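Local coordinates for protein glycerophosphodiester phosphodiesterase (Parabacteroides distasonis, PDB 3NO3) that belongs to the glycerophosphodiester phosphodiesterase family, folds as a TIM barrel and holds a magnesium ion, at residues A[11-16]-A[26-30]; A[19-25]-A[76-80]; A[39-43]-A[85-89]; A[134-140]-A[153-159]. All coordinates share one frame; numbering follows the deposited sequence.

Contact 1: residues A[11-16]-A[26-30]; sequences RGYWKT and SLERA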
loop_
_atom_site.group_PDB
_atom_site.type_symbol
_atom_site.label_atom_id
_atom_site.label_comp_id
_atom_site.label_asym_id
_atom_site.label_seq_id
_atom_site.Cartn_x
_atom_site.Cartn_y
_atom_site.Cartn_z
ATOM N N ARG A 11 1.135 -5.821 -3.331
ATOM C CA ARG A 11 1.330 -7.072 -2.525
ATOM C C ARG A 11 2.766 -7.623 -2.620
ATOM O O ARG A 11 2.988 -8.811 -2.428
ATOM C CB ARG A 11 0.283 -8.143 -2.876
ATOM C CG ARG A 11 -1.148 -7.597 -2.708
ATOM C CD ARG A 11 -2.247 -8.523 -3.108
ATOM N NE ARG A 11 -3.519 -7.794 -3.137
ATOM C CZ ARG A 11 -4.706 -8.321 -3.490
ATOM N NH1 ARG A 11 -4.852 -9.600 -3.801
ATOM N NH2 ARG A 11 -5.770 -7.560 -3.487
ATOM N N GLY A 12 3.711 -6.745 -2.938
ATOM C CA GLY A 12 5.073 -7.110 -3.281
ATOM C C GLY A 12 5.178 -7.711 -4.648
ATOM O O GLY A 12 4.184 -7.837 -5.368
ATOM N N TYR A 13 6.394 -8.089 -5.033
ATOM C CA TYR A 13 6.540 -8.719 -6.335
ATOM C C TYR A 13 6.209 -10.194 -6.167
ATOM O O TYR A 13 7.070 -11.006 -5.838
ATOM C CB TYR A 13 7.918 -8.518 -6.956
ATOM C CG TYR A 13 8.090 -8.961 -8.406
ATOM C CD1 TYR A 13 7.010 -9.222 -9.266
ATOM C CD2 TYR A 13 9.364 -9.055 -8.950
ATOM C CE1 TYR A 13 7.196 -9.581 -10.579
ATOM C CE2 TYR A 13 9.555 -9.407 -10.286
ATOM C CZ TYR A 13 8.460 -9.665 -11.095
ATOM O OH TYR A 13 8.642 -10.001 -12.414
ATOM N N TRP A 14 4.931 -10.503 -6.411
ATOM C CA TRP A 14 4.383 -11.826 -6.214
ATOM C C TRP A 14 4.241 -12.657 -7.478
ATOM O O TRP A 14 4.220 -13.871 -7.362
ATOM C CB TRP A 14 3.071 -11.785 -5.446
ATOM C CG TRP A 14 1.951 -11.142 -6.149
ATOM C CD1 TRP A 14 1.636 -9.830 -6.114
ATOM C CD2 TRP A 14 0.959 -11.775 -6.963
ATOM N NE1 TRP A 14 0.552 -9.583 -6.885
ATOM C CE2 TRP A 14 0.095 -10.761 -7.416
ATOM C CE3 TRP A 14 0.717 -13.094 -7.355
ATOM C CZ2 TRP A 14 -0.988 -11.009 -8.268
ATOM C CZ3 TRP A 14 -0.380 -13.349 -8.201
ATOM C CH2 TRP A 14 -1.207 -12.310 -8.653
ATOM N N LYS A 15 4.180 -12.037 -8.664
ATOM C CA LYS A 15 4.062 -12.747 -9.942
ATOM C C LYS A 15 5.437 -13.133 -10.482
ATOM O O LYS A 15 5.880 -12.713 -11.565
ATOM C CB LYS A 15 3.254 -11.919 -10.952
ATOM C CG LYS A 15 1.730 -11.925 -10.638
ATOM C CD LYS A 15 0.904 -11.295 -11.767
ATOM C CE LYS A 15 0.782 -12.191 -13.042
ATOM N NZ LYS A 15 -0.007 -13.408 -12.764
ATOM N N THR A 16 6.122 -13.948 -9.696
ATOM C CA THR A 16 7.475 -14.376 -9.975
ATOM C C THR A 16 7.726 -15.687 -9.201
ATOM O O THR A 16 7.101 -15.926 -8.148
ATOM C CB THR A 16 8.512 -13.261 -9.643
ATOM O OG1 THR A 16 9.782 -13.630 -10.194
ATOM C CG2 THR A 16 8.662 -12.985 -8.109
ATOM N N SER A 26 7.842 -11.803 -1.581
ATOM C CA SER A 26 7.372 -10.714 -2.469
ATOM C C SER A 26 7.979 -9.350 -2.121
ATOM O O SER A 26 8.299 -8.569 -3.020
ATOM C CB SER A 26 5.838 -10.670 -2.587
ATOM O OG SER A 26 5.161 -10.133 -1.428
ATOM N N LEU A 27 8.165 -9.112 -0.827
ATOM C CA LEU A 27 8.852 -7.938 -0.327
ATOM C C LEU A 27 10.323 -7.958 -0.810
ATOM O O LEU A 27 10.816 -6.942 -1.301
ATOM C CB LEU A 27 8.797 -7.907 1.197
ATOM C CG LEU A 27 9.617 -6.839 1.918
ATOM C CD1 LEU A 27 9.166 -5.460 1.544
ATOM C CD2 LEU A 27 9.536 -7.104 3.397
ATOM N N GLU A 28 10.985 -9.104 -0.661
ATOM C CA GLU A 28 12.385 -9.257 -1.102
ATOM C C GLU A 28 12.534 -9.055 -2.599
ATOM O O GLU A 28 13.449 -8.351 -3.058
ATOM C CB GLU A 28 12.930 -10.637 -0.731
ATOM C CG GLU A 28 13.114 -10.906 0.782
ATOM C CD GLU A 28 13.494 -12.365 1.109
ATOM O OE1 GLU A 28 13.269 -13.277 0.273
ATOM O OE2 GLU A 28 14.041 -12.607 2.223
ATOM N N ARG A 29 11.634 -9.655 -3.365
ATOM C CA ARG A 29 11.689 -9.523 -4.806
ATOM C C ARG A 29 11.377 -8.089 -5.292
ATOM O O ARG A 29 12.014 -7.613 -6.255
ATOM C CB ARG A 29 10.790 -10.565 -5.477
ATOM C CG ARG A 29 11.228 -12.004 -5.242
ATOM C CD ARG A 29 12.468 -12.453 -6.058
ATOM N NE ARG A 29 12.171 -12.502 -7.474
ATOM C CZ ARG A 29 12.651 -11.716 -8.443
ATOM N NH1 ARG A 29 13.573 -10.780 -8.237
ATOM N NH2 ARG A 29 12.202 -11.898 -9.669
ATOM N N ALA A 30 10.451 -7.390 -4.644
ATOM C CA ALA A 30 10.225 -5.940 -4.926
ATOM C C ALA A 30 11.494 -5.102 -4.755
ATOM O O ALA A 30 11.824 -4.262 -5.612
ATOM C CB ALA A 30 9.102 -5.368 -4.066
HETATM O O HOH W 1 11.420 -15.097 -8.319
#

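Contact 2: residues A[19-25]-A[76-80]; sequences SAQNSIR and LSNGE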
loop_
_atom_site.group_PDB
_atom_site.type_symbol
_atom_site.label_atom_id
_atom_site.label_comp_id
_atom_site.label_asym_id
_atom_site.label_seq_id
_atom_site.Cartn_x
_atom_site.Cartn_y
_atom_site.Cartn_z
ATOM N N SER A 19 7.276 -16.896 -5.207
ATOM C CA SER A 19 6.678 -15.778 -4.507
ATOM C C SER A 19 5.187 -16.007 -4.272
ATOM O O SER A 19 4.622 -17.017 -4.681
ATOM C CB SER A 19 7.013 -14.465 -5.214
ATOM O OG SER A 19 6.814 -13.351 -4.314
ATOM N N ALA A 20 4.594 -15.099 -3.511
ATOM C CA ALA A 20 3.219 -15.176 -3.041
ATOM C C ALA A 20 2.853 -13.785 -2.673
ATOM O O ALA A 20 3.700 -13.017 -2.277
ATOM C CB ALA A 20 3.070 -16.065 -1.791
ATOM N N GLN A 21 1.572 -13.465 -2.788
ATOM C CA GLN A 21 1.074 -12.149 -2.335
ATOM C C GLN A 21 1.392 -11.922 -0.870
ATOM O O GLN A 21 1.280 -12.857 -0.051
ATOM C CB GLN A 21 -0.448 -12.067 -2.591
ATOM C CG GLN A 21 -0.772 -12.049 -4.060
ATOM C CD GLN A 21 -2.259 -12.134 -4.376
ATOM O OE1 GLN A 21 -3.110 -11.808 -3.550
ATOM N NE2 GLN A 21 -2.568 -12.538 -5.605
ATOM N N ASN A 22 1.793 -10.698 -0.509
ATOM C CA ASN A 22 1.934 -10.308 0.913
ATOM C C ASN A 22 2.871 -11.199 1.723
ATOM O O ASN A 22 2.587 -11.585 2.867
ATOM C CB ASN A 22 0.537 -10.192 1.574
ATOM C CG ASN A 22 -0.180 -8.897 1.221
ATOM O OD1 ASN A 22 0.406 -7.857 1.342
ATOM N ND2 ASN A 22 -1.456 -8.955 0.834
ATOM N N SER A 23 3.989 -11.561 1.097
ATOM C CA SER A 23 4.939 -12.527 1.664
ATOM C C SER A 23 6.312 -11.872 1.862
ATOM O O SER A 23 6.598 -10.787 1.339
ATOM C CB SER A 23 5.060 -13.741 0.725
ATOM O OG SER A 23 5.677 -13.429 -0.502
ATOM N N ILE A 24 7.160 -12.556 2.611
ATOM C CA ILE A 24 8.554 -12.177 2.775
ATOM C C ILE A 24 9.239 -12.200 1.396
ATOM O O ILE A 24 9.907 -11.225 1.007
ATOM C CB ILE A 24 9.256 -13.102 3.760
ATOM C CG1 ILE A 24 8.648 -12.928 5.178
ATOM C CG2 ILE A 24 10.822 -12.937 3.638
ATOM C CD1 ILE A 24 8.809 -11.547 5.836
ATOM N N ARG A 25 8.961 -13.246 0.601
ATOM C CA ARG A 25 9.531 -13.379 -0.727
ATOM C C ARG A 25 9.114 -12.219 -1.632
ATOM O O ARG A 25 9.935 -11.701 -2.346
ATOM C CB ARG A 25 9.132 -14.734 -1.321
ATOM C CG ARG A 25 9.563 -15.043 -2.731
ATOM C CD ARG A 25 11.026 -15.258 -2.973
ATOM N NE ARG A 25 11.222 -16.134 -4.150
ATOM C CZ ARG A 25 12.391 -16.427 -4.724
ATOM N NH1 ARG A 25 12.414 -17.260 -5.765
ATOM N NH2 ARG A 25 13.537 -15.903 -4.290
ATOM N N LEU A 76 0.879 -19.516 3.414
ATOM C CA LEU A 76 0.640 -18.764 2.211
ATOM C C LEU A 76 0.760 -19.699 1.019
ATOM O O LEU A 76 1.151 -20.844 1.187
ATOM C CB LEU A 76 1.634 -17.596 2.056
ATOM C CG LEU A 76 1.730 -16.612 3.238
ATOM C CD1 LEU A 76 2.524 -15.383 2.837
ATOM C CD2 LEU A 76 0.306 -16.252 3.770
ATOM N N SER A 77 0.444 -19.173 -0.167
ATOM C CA SER A 77 0.488 -19.946 -1.425
ATOM C C SER A 77 1.844 -20.533 -1.769
ATOM O O SER A 77 1.894 -21.531 -2.515
ATOM C CB SER A 77 -0.052 -19.106 -2.598
ATOM O OG SER A 77 0.784 -18.017 -2.942
ATOM N N ASN A 78 2.929 -19.961 -1.222
ATOM C CA ASN A 78 4.299 -20.500 -1.387
ATOM C C ASN A 78 4.815 -21.266 -0.171
ATOM O O ASN A 78 6.008 -21.540 -0.087
ATOM C CB ASN A 78 5.300 -19.379 -1.780
ATOM C CG ASN A 78 5.555 -18.378 -0.636
ATOM O OD1 ASN A 78 4.815 -18.366 0.369
ATOM N ND2 ASN A 78 6.590 -17.536 -0.782
ATOM N N GLY A 79 3.929 -21.632 0.754
ATOM C CA GLY A 79 4.330 -22.374 1.964
ATOM C C GLY A 79 4.847 -21.547 3.136
ATOM O O GLY A 79 5.051 -22.096 4.207
ATOM N N GLU A 80 5.065 -20.241 2.986
ATOM C CA GLU A 80 5.443 -19.409 4.156
ATOM C C GLU A 80 4.341 -19.392 5.200
ATOM O O GLU A 80 3.176 -19.481 4.837
ATOM C CB GLU A 80 5.663 -17.939 3.748
ATOM C CG GLU A 80 6.906 -17.651 2.965
ATOM C CD GLU A 80 7.043 -16.135 2.663
ATOM O OE1 GLU A 80 6.583 -15.291 3.505
ATOM O OE2 GLU A 80 7.602 -15.841 1.563
HETATM O O HOH W 2 2.478 -18.831 -4.794
HETATM O O HOH W 3 -0.466 -15.577 -3.475
#

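Contact 3: residues A[39-43]-A[85-89]; sequences EFDVH and LEQYL. With MG (magnesium ion), chain B.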
loop_
_atom_site.group_PDB
_atom_site.type_symbol
_atom_site.label_atom_id
_atom_site.label_comp_id
_atom_site.label_asym_id
_atom_site.label_seq_id
_atom_site.Cartn_x
_atom_site.Cartn_y
_atom_site.Cartn_z
ATOM N N GLU A 39 3.893 -2.678 -1.551
ATOM C CA GLU A 39 2.614 -2.551 -0.848
ATOM C C GLU A 39 2.243 -3.863 -0.160
ATOM O O GLU A 39 2.565 -4.972 -0.647
ATOM C CB GLU A 39 1.530 -2.096 -1.823
ATOM C CG GLU A 39 0.186 -1.778 -1.184
ATOM C CD GLU A 39 -0.855 -2.884 -1.253
ATOM O OE1 GLU A 39 -0.604 -4.031 -1.713
ATOM O OE2 GLU A 39 -2.037 -2.571 -0.908
ATOM N N PHE A 40 1.601 -3.711 0.993
ATOM C CA PHE A 40 1.139 -4.845 1.766
ATOM C C PHE A 40 -0.078 -4.473 2.621
ATOM O O PHE A 40 -0.265 -3.298 2.949
ATOM C CB PHE A 40 2.325 -5.425 2.581
ATOM C CG PHE A 40 2.959 -4.440 3.487
ATOM C CD1 PHE A 40 2.498 -4.276 4.782
ATOM C CD2 PHE A 40 4.014 -3.645 3.054
ATOM C CE1 PHE A 40 3.086 -3.340 5.610
ATOM C CE2 PHE A 40 4.595 -2.717 3.890
ATOM C CZ PHE A 40 4.124 -2.570 5.173
ATOM N N ASP A 41 -0.889 -5.493 2.961
ATOM C CA ASP A 41 -2.158 -5.306 3.628
ATOM C C ASP A 41 -2.110 -5.793 5.072
ATOM O O ASP A 41 -1.618 -6.885 5.347
ATOM C CB ASP A 41 -3.231 -6.057 2.872
ATOM C CG ASP A 41 -3.250 -5.699 1.427
ATOM O OD1 ASP A 41 -3.508 -4.513 1.132
ATOM O OD2 ASP A 41 -3.054 -6.568 0.547
ATOM N N VAL A 42 -2.621 -4.984 5.990
ATOM C CA VAL A 42 -2.469 -5.247 7.431
ATOM C C VAL A 42 -3.833 -5.326 8.144
ATOM O O VAL A 42 -4.679 -4.465 7.939
ATOM C CB VAL A 42 -1.591 -4.195 8.065
ATOM C CG1 VAL A 42 -1.387 -4.489 9.618
ATOM C CG2 VAL A 42 -0.231 -4.096 7.309
ATOM N N HIS A 43 -4.018 -6.375 8.965
ATOM C CA HIS A 43 -5.163 -6.530 9.874
ATOM C C HIS A 43 -4.677 -6.632 11.332
ATOM O O HIS A 43 -3.586 -7.142 11.596
ATOM C CB HIS A 43 -5.877 -7.842 9.647
ATOM C CG HIS A 43 -6.420 -8.055 8.281
ATOM N ND1 HIS A 43 -7.749 -7.870 7.984
ATOM C CD2 HIS A 43 -5.845 -8.560 7.163
ATOM C CE1 HIS A 43 -7.955 -8.188 6.718
ATOM N NE2 HIS A 43 -6.814 -8.597 6.193
ATOM N N LEU A 85 3.214 -8.481 11.214
ATOM C CA LEU A 85 3.724 -7.196 10.765
ATOM C C LEU A 85 5.138 -7.007 11.279
ATOM O O LEU A 85 6.013 -6.545 10.539
ATOM C CB LEU A 85 2.847 -6.028 11.239
ATOM C CG LEU A 85 3.377 -4.610 10.867
ATOM C CD1 LEU A 85 3.472 -4.479 9.291
ATOM C CD2 LEU A 85 2.473 -3.469 11.540
ATOM N N GLU A 86 5.386 -7.391 12.529
ATOM C CA GLU A 86 6.727 -7.316 13.066
ATOM C C GLU A 86 7.748 -8.042 12.202
ATOM O O GLU A 86 8.814 -7.493 11.955
ATOM C CB GLU A 86 6.773 -7.911 14.460
ATOM C CG GLU A 86 8.131 -7.819 15.163
ATOM C CD GLU A 86 8.184 -8.556 16.501
ATOM O OE1 GLU A 86 7.474 -9.596 16.669
ATOM O OE2 GLU A 86 8.990 -8.091 17.387
ATOM N N GLN A 87 7.443 -9.270 11.811
ATOM C CA GLN A 87 8.343 -10.017 10.889
ATOM C C GLN A 87 8.547 -9.295 9.561
ATOM O O GLN A 87 9.673 -9.268 8.980
ATOM C CB GLN A 87 7.779 -11.408 10.600
ATOM C CG GLN A 87 7.920 -12.378 11.791
ATOM C CD GLN A 87 6.970 -13.534 11.761
ATOM O OE1 GLN A 87 6.226 -13.745 10.787
ATOM N NE2 GLN A 87 7.011 -14.330 12.816
ATOM N N TYR A 88 7.467 -8.728 9.044
ATOM C CA TYR A 88 7.491 -8.031 7.740
ATOM C C TYR A 88 8.408 -6.843 7.838
ATOM O O TYR A 88 9.276 -6.643 6.967
ATOM C CB TYR A 88 6.068 -7.615 7.280
ATOM C CG TYR A 88 5.814 -7.828 5.799
ATOM C CD1 TYR A 88 5.609 -9.102 5.300
ATOM C CD2 TYR A 88 5.786 -6.765 4.901
ATOM C CE1 TYR A 88 5.376 -9.339 3.937
ATOM C CE2 TYR A 88 5.537 -6.996 3.537
ATOM C CZ TYR A 88 5.329 -8.276 3.073
ATOM O OH TYR A 88 5.143 -8.492 1.713
ATOM N N LEU A 89 8.268 -6.090 8.935
ATOM C CA LEU A 89 9.098 -4.932 9.192
ATOM C C LEU A 89 10.543 -5.260 9.544
ATOM O O LEU A 89 11.430 -4.508 9.148
ATOM C CB LEU A 89 8.462 -4.055 10.291
ATOM C CG LEU A 89 7.072 -3.536 9.866
ATOM C CD1 LEU A 89 6.525 -2.643 10.961
ATOM C CD2 LEU A 89 7.043 -2.836 8.485
HETATM MG MG MG B . -3.879 -3.569 -0.684
HETATM O O HOH W 4 5.030 -6.018 0.122
HETATM O O HOH W 5 -2.980 -5.260 -1.671
HETATM O O HOH W 6 -5.701 -4.682 -0.841
#

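Contact 4: residues A[134-140]-A[153-159]; sequences DYISFNM and SEVSYLN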
loop_
_atom_site.group_PDB
_atom_site.type_symbol
_atom_site.label_atom_id
_atom_site.label_comp_id
_atom_site.label_asym_id
_atom_site.label_seq_id
_atom_site.Cartn_x
_atom_site.Cartn_y
_atom_site.Cartn_z
ATOM N N ASP A 134 4.641 4.830 4.268
ATOM C CA ASP A 134 3.506 5.631 3.800
ATOM C C ASP A 134 2.240 4.815 4.051
ATOM O O ASP A 134 2.244 3.602 3.873
ATOM C CB ASP A 134 3.619 5.895 2.290
ATOM C CG ASP A 134 4.866 6.660 1.888
ATOM O OD1 ASP A 134 5.651 7.176 2.739
ATOM O OD2 ASP A 134 5.048 6.752 0.658
ATOM N N TYR A 135 1.163 5.455 4.506
ATOM C CA TYR A 135 -0.071 4.758 4.838
ATOM C C TYR A 135 -1.148 4.998 3.778
ATOM O O TYR A 135 -1.274 6.125 3.207
ATOM C CB TYR A 135 -0.600 5.248 6.206
ATOM C CG TYR A 135 0.350 5.005 7.345
ATOM C CD1 TYR A 135 0.566 3.708 7.829
ATOM C CD2 TYR A 135 1.034 6.050 7.943
ATOM C CE1 TYR A 135 1.443 3.455 8.884
ATOM C CE2 TYR A 135 1.965 5.807 9.010
ATOM C CZ TYR A 135 2.162 4.488 9.463
ATOM O OH TYR A 135 3.020 4.234 10.542
ATOM N N ILE A 136 -1.918 3.951 3.518
ATOM C CA ILE A 136 -3.082 4.016 2.640
ATOM C C ILE A 136 -4.227 3.241 3.286
ATOM O O ILE A 136 -3.971 2.270 3.988
ATOM C CB ILE A 136 -2.765 3.499 1.217
ATOM C CG1 ILE A 136 -2.427 1.992 1.183
ATOM C CG2 ILE A 136 -1.556 4.296 0.585
ATOM C CD1 ILE A 136 -2.167 1.399 -0.273
ATOM N N SER A 137 -5.484 3.621 3.055
ATOM C CA SER A 137 -6.615 2.832 3.579
ATOM C C SER A 137 -7.899 3.189 2.842
ATOM O O SER A 137 -8.086 4.338 2.452
ATOM C CB SER A 137 -6.823 3.073 5.091
ATOM O OG SER A 137 -7.791 2.223 5.655
ATOM N N PHE A 138 -8.784 2.219 2.666
ATOM C CA PHE A 138 -10.166 2.524 2.301
ATOM C C PHE A 138 -10.969 3.167 3.400
ATOM O O PHE A 138 -12.032 3.725 3.108
ATOM C CB PHE A 138 -10.926 1.240 1.892
ATOM C CG PHE A 138 -10.501 0.705 0.532
ATOM C CD1 PHE A 138 -11.103 1.174 -0.626
ATOM C CD2 PHE A 138 -9.503 -0.241 0.417
ATOM C CE1 PHE A 138 -10.694 0.702 -1.883
ATOM C CE2 PHE A 138 -9.120 -0.738 -0.832
ATOM C CZ PHE A 138 -9.713 -0.257 -1.967
ATOM N N ASN A 139 -10.532 3.010 4.656
ATOM C CA ASN A 139 -11.308 3.444 5.795
ATOM C C ASN A 139 -10.957 4.840 6.228
ATOM O O ASN A 139 -9.797 5.116 6.597
ATOM C CB ASN A 139 -11.082 2.490 6.990
ATOM C CG ASN A 139 -12.050 2.768 8.116
ATOM O OD1 ASN A 139 -11.780 3.601 8.997
ATOM N ND2 ASN A 139 -13.224 2.119 8.062
HETATM N N MSE A 140 -11.951 5.700 6.285
HETATM C CA MSE A 140 -11.712 7.102 6.612
HETATM C C MSE A 140 -11.308 7.318 8.058
HETATM O O MSE A 140 -10.473 8.169 8.325
HETATM C CB MSE A 140 -12.963 7.929 6.306
HETATM C CG MSE A 140 -12.827 9.431 6.581
HETATM SE SE MSE A 140 -11.276 10.297 5.764
HETATM C CE MSE A 140 -11.997 10.373 3.979
ATOM N N SER A 153 3.861 12.267 8.068
ATOM C CA SER A 153 3.881 11.056 7.240
ATOM C C SER A 153 2.960 11.201 6.016
ATOM O O SER A 153 2.090 12.068 5.966
ATOM C CB SER A 153 3.454 9.826 8.042
ATOM O OG SER A 153 4.410 9.538 9.040
ATOM N N GLU A 154 3.184 10.341 5.030
ATOM C CA GLU A 154 2.322 10.272 3.865
ATOM C C GLU A 154 1.087 9.432 4.233
ATOM O O GLU A 154 1.222 8.354 4.826
ATOM C CB GLU A 154 3.067 9.654 2.706
ATOM C CG GLU A 154 4.309 10.439 2.207
ATOM C CD GLU A 154 3.910 11.786 1.666
ATOM O OE1 GLU A 154 3.043 11.855 0.778
ATOM O OE2 GLU A 154 4.388 12.781 2.200
ATOM N N VAL A 155 -0.106 9.965 3.933
ATOM C CA VAL A 155 -1.377 9.291 4.085
ATOM C C VAL A 155 -2.248 9.516 2.812
ATOM O O VAL A 155 -2.540 10.680 2.467
ATOM C CB VAL A 155 -2.163 9.751 5.307
ATOM C CG1 VAL A 155 -3.395 8.894 5.448
ATOM C CG2 VAL A 155 -1.305 9.712 6.606
ATOM N N SER A 156 -2.653 8.432 2.125
ATOM C CA SER A 156 -3.505 8.527 0.940
ATOM C C SER A 156 -4.812 7.759 1.104
ATOM O O SER A 156 -4.839 6.690 1.722
ATOM C CB SER A 156 -2.791 8.080 -0.318
ATOM O OG SER A 156 -1.610 8.786 -0.467
ATOM N N TYR A 157 -5.887 8.294 0.532
ATOM C CA TYR A 157 -7.182 7.645 0.611
ATOM C C TYR A 157 -7.339 6.698 -0.562
ATOM O O TYR A 157 -6.980 7.067 -1.690
ATOM C CB TYR A 157 -8.261 8.690 0.534
ATOM C CG TYR A 157 -9.664 8.279 0.841
ATOM C CD1 TYR A 157 -9.984 7.512 1.978
ATOM C CD2 TYR A 157 -10.705 8.761 0.089
ATOM C CE1 TYR A 157 -11.268 7.201 2.281
ATOM C CE2 TYR A 157 -12.015 8.481 0.408
ATOM C CZ TYR A 157 -12.295 7.723 1.514
ATOM O OH TYR A 157 -13.592 7.432 1.784
ATOM N N LEU A 158 -7.928 5.512 -0.327
ATOM C CA LEU A 158 -8.164 4.530 -1.392
ATOM C C LEU A 158 -9.552 4.537 -2.035
ATOM O O LEU A 158 -9.712 4.003 -3.111
ATOM C CB LEU A 158 -7.866 3.103 -0.894
ATOM C CG LEU A 158 -6.397 2.706 -0.781
ATOM C CD1 LEU A 158 -6.320 1.434 0.108
ATOM C CD2 LEU A 158 -5.749 2.455 -2.158
ATOM N N ASN A 159 -10.560 5.117 -1.392
ATOM C CA ASN A 159 -11.955 4.716 -1.729
ATOM C C ASN A 159 -12.575 5.405 -2.945
ATOM O O ASN A 159 -13.585 4.914 -3.494
ATOM C CB ASN A 159 -12.845 4.900 -0.508
ATOM C CG ASN A 159 -14.130 4.135 -0.616
ATOM O OD1 ASN A 159 -14.089 2.943 -0.777
ATOM N ND2 ASN A 159 -15.288 4.831 -0.582
HETATM O O HOH W 7 5.503 8.489 5.130
HETATM O O HOH W 8 0.493 7.460 1.410
HETATM O O HOH W 9 -14.542 4.707 3.071
#

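Contact 1: residues A[11-16]-A[26-30]
The hydroxyl OG of Ser26 donates to Arg11 O at 2.7 Å, a bond made possible by a chi1 of 75° that swings OG toward the loop. Two residues on, Tyr13 N gives its hydrogen to Ser26 O (2.8 Å). That carbonyl also receives Ala30 N, its own helical partner, and the two donors reach it from opposite faces of its plane. Farther out, Arg29 folds back at chi2 and chi3, and its NH2 donates almost straight to Thr16 OG1 (3.0 Å, 164° at the hydrogen), which lies in the guanidinium plane. A water joins Arg29 NE to the same Thr16 oxygen, and Glu32 forms a salt bridge with Arg29 NH1. Tyr13 CD2 lies over one face of the guanidinium, toward its rim, with the ring plane inclined by 51° to it, while Tyr13 CB packs on Ala30 CB at 4.4 Å. The loop that follows strand 6-9 is thus fastened to helix 24-32, whose Leu27 and Ala30 rest on strand 37-44 and whose Leu27 also meets helix 85-94.

Contact 2: residues A[19-25]-A[76-80]
Glu80 reaches across to the first turn of helix 24-32 and holds two of its backbone N-H groups with one carboxylate. From CB the chain leaves with CG opposite the carbonyl carbon (chi1 -72°) and runs on extended, so the side chain carries its carboxylate from the loop to the helix start. At its end, CD lies 3.7 Å from Ser23 CB. OE1 takes the hydrogen of Ile24 N on its syn lone pair (2.9 Å), and it also lies against Ile24 CB. OE2 accepts from Arg25 N at 3.1 Å, again on the syn side, and is approached from above the carboxylate plane by Asn78 ND2 (3.1 Å). Three N-H groups therefore fix the rotation of the carboxylate, and its negative charge would be expected to suit the positive end of the helix dipole.

Asn78 is itself held by an Asx turn, its OD1 accepting from Glu80 N, and its ND2 has a further partner in Gly18 O. Beside it, Ala20 CB fits against Ser77 OG (3.2 Å) and the Asn78 amide, while Leu76 CD1 covers Ser23 CB at 3.7 Å. Two waters bridge Ser77 OG to Ser19 O and to Gln21 N. Ser23 occupies the N-cap position, its OG bonded to Ala20 O and Ser26 N; together with the carboxylate of Glu80 this makes a helix N-terminus capped both locally and from a loop distant in sequence.

Contact 3: residues A[39-43]-A[85-89]
Phe40 and Tyr88 form the dense part of this contact, with Phe40 CG only 3.6 Å from Tyr88 CE2. The rings are neither stacked nor perpendicular: their planes are inclined by 49° with centroids 5.0 Å apart, and Tyr88 CD2 lies over the rim of one Phe40 face. With chi1 at 58°, Phe40 CG sits between its backbone N and carbonyl carbon, and the ring is directed at the helix. Leu85 CD1 touches Phe40 CE1 at 3.9 Å and is a little farther from Val42 CG2. The contact thins toward Leu89, whose CD2 only just reaches Phe40 CZ (4.4 Å). All five residues are buried, with Phe102 meeting the Phe40 ring and Met123 of helix 110-126 backing Leu85 and Leu89.

Wetter ground lies at the hydroxyl end of Tyr88, where a water in the plane of its ring connects OH to Glu39 O. The other side of the strand is polar. There Glu39 OE2 and Asp41 OD1 each bind the magnesium ion at 2.1 Å, and a water on the metal donates to Glu39 OE1 and Asp41 OD2, which steadies both carboxylates. Glu103 also belongs to this metal site, while Arg11 N and Asn22 ND2 bond to Glu39 OE1 and Asp41 OD2. A strand carrying apolar residues toward an outer helix and polar ones on its inner side is characteristic of a TIM barrel, and here the inner side contributes to a magnesium site.

Contact 4: residues A[134-140]-A[153-159]
At the C-terminal ends of the paired strands, two aromatic rings are each covered on one face by an aliphatic group from the other segment. Leu158 CB stands 3.6 Å from the centroid of the Phe138 ring, only 6° off its normal, a CH-pi contact over the ring's centre; Leu158 CD1 reaches Phe138 CD2 as well. Asn159 OD1 lies at that ring's edge. In the second pair the methyl CE of Met140, a selenomethionine, packs over Tyr157, 3.8 Å from the ring centroid. Bends at chi2 and chi3 curl the Met140 chain back to put CE there, while the selenium lies obliquely to the ring. The backbone N of Asn159 covers the opposite face of Tyr157, and Tyr157 OH is hydrogen-bonded to Glu161.

Between the strands the backbones pair in parallel. Tyr135 N donates to Glu154 O nearly straight (178°), Ser156 N returns a bond to Tyr135 O at 2.9 Å, and Leu158 N ends the ladder on Ser137 O at 3.0 Å, whereas Ser137 N to Ser156 O is weak. Asp134 and Glu154 run side by side, their carboxylates held by Arg99 and Thr173 respectively. Ile136 lies on the same face as Ser156, and Tyr135 on the face of Val155, against Phe146 of helix 140-149. Strand 133-137, that helix and strand 155-157 form a beta-alpha-beta unit, the repeating element of the TIM barrel.

In the fold
Contacts 1 and 2 share helix 24-32 and interlock along the chain, their centres 9 Å apart; contact 2 also crosses contact 3, 12 Å away, because strand 37-44 falls between the two segments of contact 2 and helix 85-94 follows them. These three form a continuous cluster: the loop before helix 24-32 touches contact 3 through Arg11 and Asn22, which bond to the metal ligands Glu39 and Asp41. Contact 4 comes last in sequence, with its centre about 15 Å from that of contact 3. It belongs to the same curled sheet, where strand 99-104 lies between strands 37-44 and 133-137, and Ile136 approaches Glu39. The magnesium site is thus framed by barrel strands and by the loop that leads into helix 24-32 and is fastened to it.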